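N-acetylmuramoyl-l-alanine amidase (Bartonella henselae, PDB 3NE8) probably cleaves the amide bond between N-acetylmuramic acid and L-alanine in peptidoglycan with the aid of zinc, remodelling the cell wall in bacterial division. Local coordinates at residues G18-V23 / A83-V88; A34-L39 / V51-D56; D101-S104 / A108-L111; I135-T140 / K180-P185; I149-N154 / A214-S219. One frame throughout, in Å; residues are numbered along the deposited sequence.

Contact 1: G18-V23 / A83-V88. With ZN (zinc ion), chain B.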
# COMPACT_ATOMS: atom_id res chain seq x y z
N GLY A 18 -13.74 32.27 4.60
CA GLY A 18 -12.43 32.43 5.19
C GLY A 18 -11.93 31.19 5.92
O GLY A 18 -10.74 31.08 6.22
N GLY A 19 -12.83 30.26 6.21
CA GLY A 19 -12.49 29.13 7.07
C GLY A 19 -12.23 29.57 8.50
O GLY A 19 -12.71 30.63 8.93
N ALA A 20 -11.48 28.77 9.25
CA ALA A 20 -11.19 29.07 10.65
C ALA A 20 -10.34 30.33 10.77
O ALA A 20 -9.61 30.70 9.85
CB ALA A 20 -10.48 27.90 11.29
N ARG A 21 -10.43 31.00 11.92
CA ARG A 21 -9.67 32.20 12.19
C ARG A 21 -8.87 32.02 13.47
O ARG A 21 -9.42 31.66 14.52
CB ARG A 21 -10.62 33.39 12.33
CG ARG A 21 -9.90 34.71 12.58
CD ARG A 21 -10.90 35.84 12.88
NE ARG A 21 -10.23 37.11 13.14
CZ ARG A 21 -9.77 37.48 14.33
NH1 ARG A 21 -9.89 36.68 15.38
NH2 ARG A 21 -9.17 38.66 14.47
N GLY A 22 -7.56 32.23 13.39
CA GLY A 22 -6.71 32.18 14.56
C GLY A 22 -6.82 33.42 15.44
O GLY A 22 -7.41 34.44 15.05
N VAL A 23 -6.25 33.34 16.64
CA VAL A 23 -6.29 34.45 17.59
C VAL A 23 -5.54 35.67 17.06
O VAL A 23 -5.84 36.80 17.44
CB VAL A 23 -5.74 34.04 18.98
CG1 VAL A 23 -4.22 33.89 18.95
CG2 VAL A 23 -6.15 35.05 20.04
N ALA A 83 -6.90 23.67 7.81
CA ALA A 83 -6.41 24.05 9.13
C ALA A 83 -7.60 24.52 9.95
O ALA A 83 -7.79 25.72 10.20
CB ALA A 83 -5.35 25.13 9.02
N ASP A 84 -8.43 23.57 10.36
CA ASP A 84 -9.75 23.87 10.89
C ASP A 84 -9.79 24.12 12.39
O ASP A 84 -8.81 23.92 13.11
CB ASP A 84 -10.69 22.71 10.56
CG ASP A 84 -11.05 22.68 9.10
OD1 ASP A 84 -11.72 23.64 8.65
OD2 ASP A 84 -10.65 21.74 8.39
N THR A 85 -10.94 24.59 12.84
CA THR A 85 -11.24 24.62 14.25
C THR A 85 -11.99 23.34 14.59
O THR A 85 -12.90 22.94 13.86
CB THR A 85 -12.13 25.83 14.61
OG1 THR A 85 -11.33 27.01 14.65
CG2 THR A 85 -12.79 25.63 15.97
N ILE A 86 -11.59 22.67 15.67
CA ILE A 86 -12.31 21.48 16.12
C ILE A 86 -12.89 21.76 17.49
O ILE A 86 -12.53 22.74 18.14
CB ILE A 86 -11.44 20.19 16.12
CG1 ILE A 86 -10.06 20.43 16.72
CG2 ILE A 86 -11.31 19.64 14.70
CD1 ILE A 86 -9.20 19.18 16.78
N ASP A 87 -13.81 20.90 17.92
CA ASP A 87 -14.62 21.17 19.10
C ASP A 87 -13.79 21.26 20.38
O ASP A 87 -14.08 22.05 21.28
CB ASP A 87 -15.73 20.13 19.23
CG ASP A 87 -16.64 20.10 18.02
OD1 ASP A 87 -16.60 21.06 17.21
OD2 ASP A 87 -17.40 19.12 17.86
N VAL A 88 -12.74 20.45 20.46
CA VAL A 88 -11.85 20.43 21.61
C VAL A 88 -10.59 21.21 21.28
O VAL A 88 -9.84 20.83 20.39
CB VAL A 88 -11.50 18.98 22.01
CG1 VAL A 88 -10.55 18.97 23.20
CG2 VAL A 88 -12.76 18.19 22.32
ZN ZN B . -11.25 23.49 6.58
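The methyl of Ala20 meets the carbonyl end of the flat Ala83-Asp84 peptide group, CB lying 3.6 Å from Ala83 O, and neither face of the Asp84 carboxylate is touched by segment 18-23. That carboxylate turns its two oxygens to the zinc ion unequally, OD1 at 2.1 Å from the metal and OD2 at 2.6 Å. Its CG stands beside the backbone N (chi1 -72°), which turns the acid onto the metal. The Ala20 methyl also touches the hydroxyl of Thr85 in one of the two conformers of that residue, a doubtful contact. No hydrogen bond crosses between the two segments, and Ala83 O is buried without a polar partner. The two loops share a stronger tie in Glu28: OE1 accepts from Ala20 N, while OE2 accepts from Ala83 N and also binds zinc. His13, His82 and Glu115 complete the metal site, and Asp84 N is held by Glu190 OE1. Loop 18-23 leads from strand 5-11 towards helix 28-45, and loop 83-88 leaves strand 77-82. Ala83 packs on Leu203 of helix 197-203, and Ile86 rests on Ile107 and Leu111 of helix 106-116.

Contact 2: A34-L39 / V51-D56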
# COMPACT_ATOMS: atom_id res chain seq x y z
N ALA A 34 -1.27 29.11 0.96
CA ALA A 34 0.18 29.23 1.13
C ALA A 34 0.81 27.85 1.23
O ALA A 34 1.88 27.58 0.69
CB ALA A 34 0.52 30.07 2.36
N PHE A 35 0.17 26.96 1.98
CA PHE A 35 0.69 25.61 2.12
C PHE A 35 0.67 24.87 0.79
O PHE A 35 1.63 24.18 0.43
CB PHE A 35 -0.06 24.82 3.19
CG PHE A 35 0.60 23.51 3.51
CD1 PHE A 35 1.59 23.44 4.48
CD2 PHE A 35 0.28 22.37 2.79
CE1 PHE A 35 2.22 22.24 4.76
CE2 PHE A 35 0.92 21.16 3.07
CZ PHE A 35 1.89 21.11 4.06
N ALA A 36 -0.43 24.98 0.06
CA ALA A 36 -0.54 24.34 -1.25
C ALA A 36 0.56 24.82 -2.18
O ALA A 36 1.15 24.02 -2.92
CB ALA A 36 -1.91 24.58 -1.87
N ARG A 37 0.83 26.13 -2.17
CA ARG A 37 1.88 26.68 -3.00
C ARG A 37 3.26 26.13 -2.60
O ARG A 37 4.11 25.85 -3.45
CB ARG A 37 1.83 28.21 -2.96
CG ARG A 37 0.62 28.76 -3.69
CD ARG A 37 0.38 30.22 -3.40
NE ARG A 37 -0.59 30.79 -4.34
CZ ARG A 37 -1.08 32.02 -4.27
NH1 ARG A 37 -0.76 32.81 -3.25
NH2 ARG A 37 -1.92 32.45 -5.21
N ALA A 38 3.49 25.97 -1.29
CA ALA A 38 4.75 25.41 -0.82
C ALA A 38 4.90 23.94 -1.25
O ALA A 38 5.98 23.51 -1.65
CB ALA A 38 4.86 25.53 0.69
N LEU A 39 3.82 23.18 -1.14
CA LEU A 39 3.84 21.78 -1.55
C LEU A 39 4.04 21.67 -3.07
O LEU A 39 4.81 20.83 -3.54
CB LEU A 39 2.58 21.07 -1.06
CG LEU A 39 2.43 19.60 -1.43
CD1 LEU A 39 3.65 18.78 -1.03
CD2 LEU A 39 1.18 19.05 -0.76
N VAL A 51 1.74 19.04 -11.19
CA VAL A 51 0.88 19.52 -10.12
C VAL A 51 -0.10 20.56 -10.63
O VAL A 51 0.28 21.43 -11.42
CB VAL A 51 1.71 20.21 -9.03
CG1 VAL A 51 0.83 20.67 -7.87
CG2 VAL A 51 2.81 19.29 -8.54
N ALA A 52 -1.34 20.50 -10.17
CA ALA A 52 -2.29 21.57 -10.39
C ALA A 52 -2.99 21.86 -9.07
O ALA A 52 -3.11 20.98 -8.22
CB ALA A 52 -3.30 21.20 -11.46
N LEU A 53 -3.44 23.10 -8.91
CA LEU A 53 -4.24 23.51 -7.76
C LEU A 53 -5.69 23.72 -8.19
O LEU A 53 -5.95 24.19 -9.31
CB LEU A 53 -3.68 24.80 -7.16
CG LEU A 53 -2.61 24.66 -6.07
CD1 LEU A 53 -1.39 23.86 -6.54
CD2 LEU A 53 -2.18 26.03 -5.56
N THR A 54 -6.65 23.39 -7.32
CA THR A 54 -8.05 23.69 -7.62
C THR A 54 -8.28 25.20 -7.74
O THR A 54 -9.11 25.64 -8.53
CB THR A 54 -8.99 23.11 -6.56
OG1 THR A 54 -8.60 23.61 -5.28
CG2 THR A 54 -8.94 21.57 -6.57
N ARG A 55 -7.60 25.98 -6.89
CA ARG A 55 -7.57 27.43 -6.98
C ARG A 55 -6.15 27.87 -6.70
O ARG A 55 -5.46 27.29 -5.85
CB ARG A 55 -8.51 28.09 -5.97
CG ARG A 55 -8.11 27.90 -4.50
CD ARG A 55 -9.13 28.51 -3.56
NE ARG A 55 -8.83 28.30 -2.14
CZ ARG A 55 -8.20 29.18 -1.36
NH1 ARG A 55 -7.75 30.33 -1.87
NH2 ARG A 55 -8.02 28.92 -0.08
N ASP A 56 -5.71 28.89 -7.44
CA ASP A 56 -4.43 29.54 -7.18
C ASP A 56 -4.65 31.04 -7.00
O ASP A 56 -3.87 31.87 -7.47
CB ASP A 56 -3.41 29.24 -8.28
CG ASP A 56 -1.98 29.49 -7.84
OD1 ASP A 56 -1.11 29.50 -8.72
OD2 ASP A 56 -1.73 29.68 -6.63
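Ala36 and Leu53 form the packed floor of a contact within the beta-alpha-beta unit made by strand 5-11, helix 28-45 and strand 49-53, part of the alpha/beta fold of this amidase family. Ala36 CB points toward the strand and meets Leu53 CD2 at 4.0 Å. The small methyl lets the leucine branch come up beneath the helix, where Arg37 CG brushes the same CD2 at 4.3 Å. Deeper in, Ala36 also packs on Pro11 and Leu39 on Leu9, both of strand 5-11, while Phe35 and Leu39 meet Ile216 of helix 206-227.

The outer part is polar and only partly shielded from solvent. Here Arg37 and Asp56 form a salt bridge that spans from the helix to the loop following the strand. With CG beside the backbone N (chi1 -71°) and the chain extended from there to NE, the arginine brings its guanidinium side-on to one carboxylate oxygen. NE donates to Asp56 OD2 over 2.8 Å at 160°, nearly along the C-O axis of the acceptor. The second bond, from NH2 to the same OD2, is longer at 3.1 Å and comes from above the carboxylate plane, the two flat groups standing 72° apart. Asp56 has a second partner: its OD1 forms a salt bridge with Arg40 NH1, so two arginines of one helix hold this acid and probably stabilise its negative charge. Arg37 NH2 adds a weak bond to the backbone, reaching Asp56 O at 3.0 Å in the guanidinium plane.

Contact 3: D101-S104 / A108-L111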
# COMPACT_ATOMS: atom_id res chain seq x y z
N ASP A 101 -18.37 6.25 5.32
CA ASP A 101 -19.74 6.58 5.68
C ASP A 101 -19.85 6.74 7.19
O ASP A 101 -20.60 7.58 7.69
CB ASP A 101 -20.69 5.48 5.20
CG ASP A 101 -20.97 5.56 3.71
OD1 ASP A 101 -20.72 6.62 3.11
OD2 ASP A 101 -21.47 4.56 3.15
N GLU A 102 -19.08 5.93 7.91
CA GLU A 102 -19.08 5.92 9.37
C GLU A 102 -17.78 6.53 9.89
O GLU A 102 -16.69 6.08 9.55
CB GLU A 102 -19.21 4.48 9.86
CG GLU A 102 -19.52 4.32 11.34
CD GLU A 102 -19.89 2.89 11.70
OE1 GLU A 102 -20.72 2.70 12.61
OE2 GLU A 102 -19.34 1.96 11.07
N ALA A 103 -17.90 7.56 10.73
CA ALA A 103 -16.74 8.28 11.23
C ALA A 103 -15.91 7.46 12.20
O ALA A 103 -16.44 6.60 12.92
CB ALA A 103 -17.17 9.57 11.89
N SER A 104 -14.61 7.72 12.23
CA SER A 104 -13.70 7.01 13.13
C SER A 104 -13.94 7.37 14.59
O SER A 104 -13.66 6.57 15.49
CB SER A 104 -12.24 7.32 12.77
OG SER A 104 -12.03 8.72 12.66
N ALA A 108 -13.92 13.57 14.37
CA ALA A 108 -13.93 13.43 12.92
C ALA A 108 -15.34 13.63 12.37
O ALA A 108 -15.53 14.30 11.34
CB ALA A 108 -13.38 12.07 12.53
N LYS A 109 -16.33 13.06 13.04
CA LYS A 109 -17.71 13.16 12.58
C LYS A 109 -18.16 14.62 12.56
O LYS A 109 -18.75 15.09 11.59
CB LYS A 109 -18.62 12.32 13.47
CG LYS A 109 -20.06 12.26 13.00
CD LYS A 109 -20.93 11.47 13.96
CE LYS A 109 -22.40 11.57 13.60
NZ LYS A 109 -22.68 10.95 12.28
N SER A 110 -17.88 15.33 13.64
CA SER A 110 -18.30 16.72 13.76
C SER A 110 -17.54 17.58 12.75
O SER A 110 -18.10 18.51 12.17
CB SER A 110 -18.05 17.23 15.17
OG SER A 110 -18.64 18.50 15.35
N LEU A 111 -16.26 17.28 12.56
CA LEU A 111 -15.45 18.04 11.61
C LEU A 111 -16.00 17.92 10.19
O LEU A 111 -16.13 18.92 9.49
CB LEU A 111 -13.99 17.61 11.67
CG LEU A 111 -13.03 18.28 10.68
CD1 LEU A 111 -12.96 19.79 10.90
CD2 LEU A 111 -11.65 17.64 10.80
O HOH W 1 -20.59 8.38 11.82
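Ala103 CB presses on Lys109 CB at 3.5 Å, tighter than usual for two carbons, and lies 3.7 Å from Lys109 CA, so the methyl sits directly against the helix backbone. Beside it, Ser104 OG touches the methyl of Ala108, 3.6 Å from its CB. The serine hydroxyl occupies the crowded position between the backbone N and the carbonyl carbon (chi1 51°), and its hydrogen bond is made to Tyr173 N rather than across this contact. On the outer side a water accepts from Ala103 N at 3.0 Å and more weakly from Lys109 NZ at 3.3 Å. The lysine reaches it because its chain runs out extended and then bends at the last torsion (chi4 65°). A second shell fixes the two backbones. Ser104 also bonds to Tyr173 through its main chain, Ala103 rests on Ala174 of strand 170-174, and Asp105 OD2 accepts from Ala108 N in the first turn of the helix. Ala108 packs inward on Tyr97 of strand 94-99. This is a short strand-to-helix turn of an alpha/beta fold, doubling back on the start of helix 106-116, near whose C-terminal end the zinc ligand Glu115 lies.

Contact 4: I135-T140 / K180-P185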
# COMPACT_ATOMS: atom_id res chain seq x y z
N ILE A 135 -22.03 -1.83 -10.46
CA ILE A 135 -20.99 -2.71 -9.95
C ILE A 135 -19.58 -2.27 -10.35
O ILE A 135 -18.67 -2.30 -9.52
CB ILE A 135 -21.19 -4.17 -10.40
CG1 ILE A 135 -21.68 -4.21 -11.85
CG2 ILE A 135 -22.16 -4.87 -9.48
CD1 ILE A 135 -21.83 -5.62 -12.40
N LEU A 136 -19.40 -1.88 -11.60
CA LEU A 136 -18.09 -1.46 -12.09
C LEU A 136 -17.61 -0.23 -11.34
O LEU A 136 -16.44 -0.13 -10.97
CB LEU A 136 -18.13 -1.19 -13.60
CG LEU A 136 -18.15 -2.41 -14.52
CD1 LEU A 136 -19.25 -3.39 -14.11
CD2 LEU A 136 -18.32 -1.99 -15.98
N LEU A 137 -18.53 0.70 -11.10
CA LEU A 137 -18.23 1.89 -10.32
C LEU A 137 -17.85 1.53 -8.89
O LEU A 137 -16.88 2.08 -8.33
CB LEU A 137 -19.43 2.84 -10.32
CG LEU A 137 -19.22 4.17 -9.59
CD1 LEU A 137 -18.08 4.95 -10.24
CD2 LEU A 137 -20.51 4.99 -9.58
N ASP A 138 -18.60 0.61 -8.29
CA ASP A 138 -18.35 0.24 -6.90
C ASP A 138 -17.00 -0.45 -6.74
O ASP A 138 -16.31 -0.26 -5.74
CB ASP A 138 -19.49 -0.62 -6.36
CG ASP A 138 -20.77 0.17 -6.16
OD1 ASP A 138 -20.68 1.38 -5.89
OD2 ASP A 138 -21.87 -0.42 -6.27
N LEU A 139 -16.63 -1.25 -7.73
CA LEU A 139 -15.30 -1.87 -7.75
C LEU A 139 -14.20 -0.82 -7.86
O LEU A 139 -13.21 -0.87 -7.13
CB LEU A 139 -15.18 -2.88 -8.89
CG LEU A 139 -16.16 -4.05 -8.87
CD1 LEU A 139 -15.98 -4.92 -10.10
CD2 LEU A 139 -15.98 -4.87 -7.60
N THR A 140 -14.38 0.14 -8.76
CA THR A 140 -13.42 1.23 -8.95
C THR A 140 -13.24 2.00 -7.66
O THR A 140 -12.12 2.35 -7.26
CB THR A 140 -13.90 2.20 -10.05
OG1 THR A 140 -14.02 1.49 -11.29
CG2 THR A 140 -12.92 3.36 -10.22
N LYS A 180 -15.02 12.56 -2.29
CA LYS A 180 -15.95 11.66 -2.96
C LYS A 180 -15.57 11.19 -4.37
O LYS A 180 -16.34 10.44 -4.98
CB LYS A 180 -17.34 12.31 -3.03
CG LYS A 180 -18.03 12.48 -1.69
CD LYS A 180 -18.84 11.25 -1.32
CE LYS A 180 -19.55 11.46 0.00
NZ LYS A 180 -20.42 10.31 0.36
N ALA A 181 -14.42 11.59 -4.91
CA ALA A 181 -14.06 11.12 -6.25
C ALA A 181 -14.02 9.58 -6.25
O ALA A 181 -13.27 8.99 -5.47
CB ALA A 181 -12.72 11.67 -6.69
N PRO A 182 -14.79 8.92 -7.13
CA PRO A 182 -14.76 7.45 -7.11
C PRO A 182 -13.49 6.89 -7.75
O PRO A 182 -13.15 5.72 -7.54
CB PRO A 182 -15.97 7.06 -7.97
CG PRO A 182 -16.17 8.24 -8.88
CD PRO A 182 -15.84 9.44 -8.02
N ASP A 183 -12.80 7.74 -8.51
CA ASP A 183 -11.72 7.33 -9.40
C ASP A 183 -10.38 8.04 -9.15
O ASP A 183 -9.43 7.85 -9.91
CB ASP A 183 -12.14 7.53 -10.87
CG ASP A 183 -12.54 8.98 -11.19
OD1 ASP A 183 -12.47 9.34 -12.39
OD2 ASP A 183 -12.92 9.73 -10.28
N VAL A 184 -10.31 8.84 -8.10
CA VAL A 184 -9.07 9.53 -7.75
C VAL A 184 -8.79 9.33 -6.27
O VAL A 184 -9.59 9.75 -5.43
CB VAL A 184 -9.14 11.05 -8.04
CG1 VAL A 184 -7.81 11.71 -7.69
CG2 VAL A 184 -9.54 11.33 -9.48
N PRO A 185 -7.66 8.68 -5.93
CA PRO A 185 -7.32 8.53 -4.51
C PRO A 185 -7.28 9.91 -3.86
O PRO A 185 -6.69 10.82 -4.44
CB PRO A 185 -5.92 7.90 -4.55
CG PRO A 185 -5.92 7.14 -5.85
CD PRO A 185 -6.68 8.02 -6.81
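A small surface contact joins the first turns of helix 135-161 to the loop that leads into strand 186-190, with Leu137 and Thr140 packing against Pro182. Leu137 supplies the apolar part: CD1 meets Pro182 CB at 3.7 Å and Pro182 CG at 4.0 Å, the two side chains crossing obliquely. Its CG is anti to the backbone N (chi1 -177°), which swings the branch from the flank of the helix towards the proline ring. The ring also borders Arg141 of the same helix and Gln71 of helix 63-72. In this alpha/beta fold the loop runs between helices 63-72 and 135-161 just before its chain enters the central sheet, where strand 186-190 lies between 77-82 and 94-99. Thr140 points at the loop with its methyl, CG2 standing 3.6 Å from Pro182 O and 4.2 Å from Asp183 CA. Its hydroxyl turns back on its own helix instead, OG1 donating to Leu136 O over 2.9 Å. That oxygen also accepts from Thr140 N, the two donors arriving from opposite faces of the carbonyl plane, and this fixes the methyl's orientation. Thr144 OG1 lies within hydrogen-bonding reach of both Thr140 O and Pro182 O, its single proton shared or alternating between helix and loop. Asp183 directs its carboxylate away to Gln71, while Leu136 packs on Leu136 of the second subunit.

Contact 5: I149-N154 / A214-S219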
# COMPACT_ATOMS: atom_id res chain seq x y z
N ILE A 149 -6.06 5.04 1.39
CA ILE A 149 -5.59 4.50 2.66
C ILE A 149 -4.06 4.36 2.66
O ILE A 149 -3.37 4.72 3.62
CB ILE A 149 -6.24 3.11 2.95
CG1 ILE A 149 -7.75 3.22 3.19
CG2 ILE A 149 -5.58 2.43 4.15
CD1 ILE A 149 -8.13 4.04 4.41
N ASN A 150 -3.55 3.78 1.58
CA ASN A 150 -2.11 3.61 1.44
C ASN A 150 -1.39 4.94 1.55
O ASN A 150 -0.41 5.08 2.29
CB ASN A 150 -1.77 2.93 0.12
CG ASN A 150 -0.29 2.84 -0.12
OD1 ASN A 150 0.32 3.73 -0.67
ND2 ASN A 150 0.31 1.74 0.32
N PHE A 151 -1.88 5.95 0.83
CA PHE A 151 -1.23 7.24 0.88
C PHE A 151 -1.33 7.86 2.28
O PHE A 151 -0.34 8.40 2.80
CB PHE A 151 -1.80 8.19 -0.17
CG PHE A 151 -1.12 9.53 -0.18
CD1 PHE A 151 0.22 9.62 -0.52
CD2 PHE A 151 -1.79 10.68 0.20
CE1 PHE A 151 0.87 10.85 -0.52
CE2 PHE A 151 -1.15 11.92 0.20
CZ PHE A 151 0.19 12.00 -0.16
N ALA A 152 -2.51 7.79 2.88
CA ALA A 152 -2.67 8.32 4.24
C ALA A 152 -1.64 7.70 5.19
O ALA A 152 -1.00 8.40 5.99
CB ALA A 152 -4.10 8.09 4.75
N ASN A 153 -1.50 6.37 5.12
CA ASN A 153 -0.56 5.65 5.97
C ASN A 153 0.85 6.11 5.77
O ASN A 153 1.60 6.32 6.74
CB ASN A 153 -0.60 4.15 5.67
CG ASN A 153 -1.75 3.44 6.34
OD1 ASN A 153 -2.36 3.98 7.27
ND2 ASN A 153 -2.05 2.23 5.89
N ASN A 154 1.24 6.28 4.52
CA ASN A 154 2.59 6.71 4.23
C ASN A 154 2.85 8.13 4.72
O ASN A 154 3.93 8.42 5.24
CB ASN A 154 2.93 6.58 2.76
CG ASN A 154 4.41 6.40 2.53
OD1 ASN A 154 5.09 5.69 3.27
ND2 ASN A 154 4.93 7.05 1.50
N ALA A 214 7.69 19.41 2.53
CA ALA A 214 8.76 18.56 2.03
C ALA A 214 8.51 17.09 2.37
O ALA A 214 8.77 16.20 1.54
CB ALA A 214 10.10 19.00 2.56
N SER A 215 8.00 16.83 3.57
CA SER A 215 7.71 15.47 3.98
C SER A 215 6.57 14.90 3.14
O SER A 215 6.62 13.76 2.66
CB SER A 215 7.33 15.45 5.46
OG SER A 215 6.99 14.13 5.88
N ILE A 216 5.51 15.69 2.94
CA ILE A 216 4.41 15.23 2.10
C ILE A 216 4.88 14.97 0.67
O ILE A 216 4.48 13.98 0.05
CB ILE A 216 3.22 16.20 2.17
CG1 ILE A 216 2.69 16.26 3.60
CG2 ILE A 216 2.12 15.78 1.19
CD1 ILE A 216 1.66 17.31 3.84
N ALA A 217 5.76 15.82 0.15
CA ALA A 217 6.27 15.63 -1.20
C ALA A 217 7.03 14.31 -1.32
O ALA A 217 6.90 13.59 -2.32
CB ALA A 217 7.16 16.80 -1.62
N TYR A 218 7.81 13.97 -0.29
CA TYR A 218 8.50 12.69 -0.25
C TYR A 218 7.50 11.54 -0.26
O TYR A 218 7.68 10.56 -0.99
CB TYR A 218 9.41 12.63 0.98
CG TYR A 218 10.19 11.35 1.11
CD1 TYR A 218 11.24 11.06 0.25
CD2 TYR A 218 9.89 10.42 2.10
CE1 TYR A 218 11.97 9.88 0.37
CE2 TYR A 218 10.61 9.24 2.23
CZ TYR A 218 11.64 8.98 1.37
OH TYR A 218 12.34 7.80 1.51
N SER A 219 6.45 11.65 0.55
CA SER A 219 5.41 10.63 0.57
C SER A 219 4.77 10.46 -0.80
O SER A 219 4.48 9.34 -1.21
CB SER A 219 4.34 10.95 1.60
OG SER A 219 4.89 10.90 2.90
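Ser219 OG, held by a hydrogen bond to Asn158 ND2, lies 3.5 Å from Asn154 O on the facing helix. Here helix 135-161 and helix 206-227 pass with their local axes 10.4 Å apart and their directions 138° from each other, nearer antiparallel than parallel. Ser219 points into the gap and is the small residue that the others surround. Asn154 lies alongside it, ND2 coming to 3.9 Å from Ser219 CB, while its amide donates to Gln222 OE1 one turn beyond the serine. Phe151 arrives with its ring edge. CE1 stands 3.9 Å from Ser219 C, and Ser219 O lies in the plane of the ring. With CG anti to the backbone N (chi1 -178°), the ring extends across to the other helix, where CZ just reaches Ile216 CG2 at 4.5 Å. Phe223 meets the same ring at an inclination of about 55°, and Ile216 also faces helix 28-45. Cross-links from Asn158 and Gln222 thus satisfy polar groups in a largely buried seam, which implies that side-chain amides as well as apolar packing bind these two helices together.

Contacts 1 and 3 touch, Leu111 packing on the zinc ligand Asp84: their centres are 17 Å apart, and Asp87 OD2 lies 2.9 Å from Ser110 OG, a probable hydrogen bond. Contact 2 is nested in the chain loop closed by contact 1 and touches contact 5, Leu39 CD1 lying 3.8 Å from Ala217 N. The side chains of Ala36 and Ala108 are each about 13 Å from the metal. Contacts 4 and 5 share helix 135-161, with centres 21 Å apart, and both reach the second subunit. Contact 4, its centre 31 Å from that of contact 1, lies on the opposite side of the chain's centre from it.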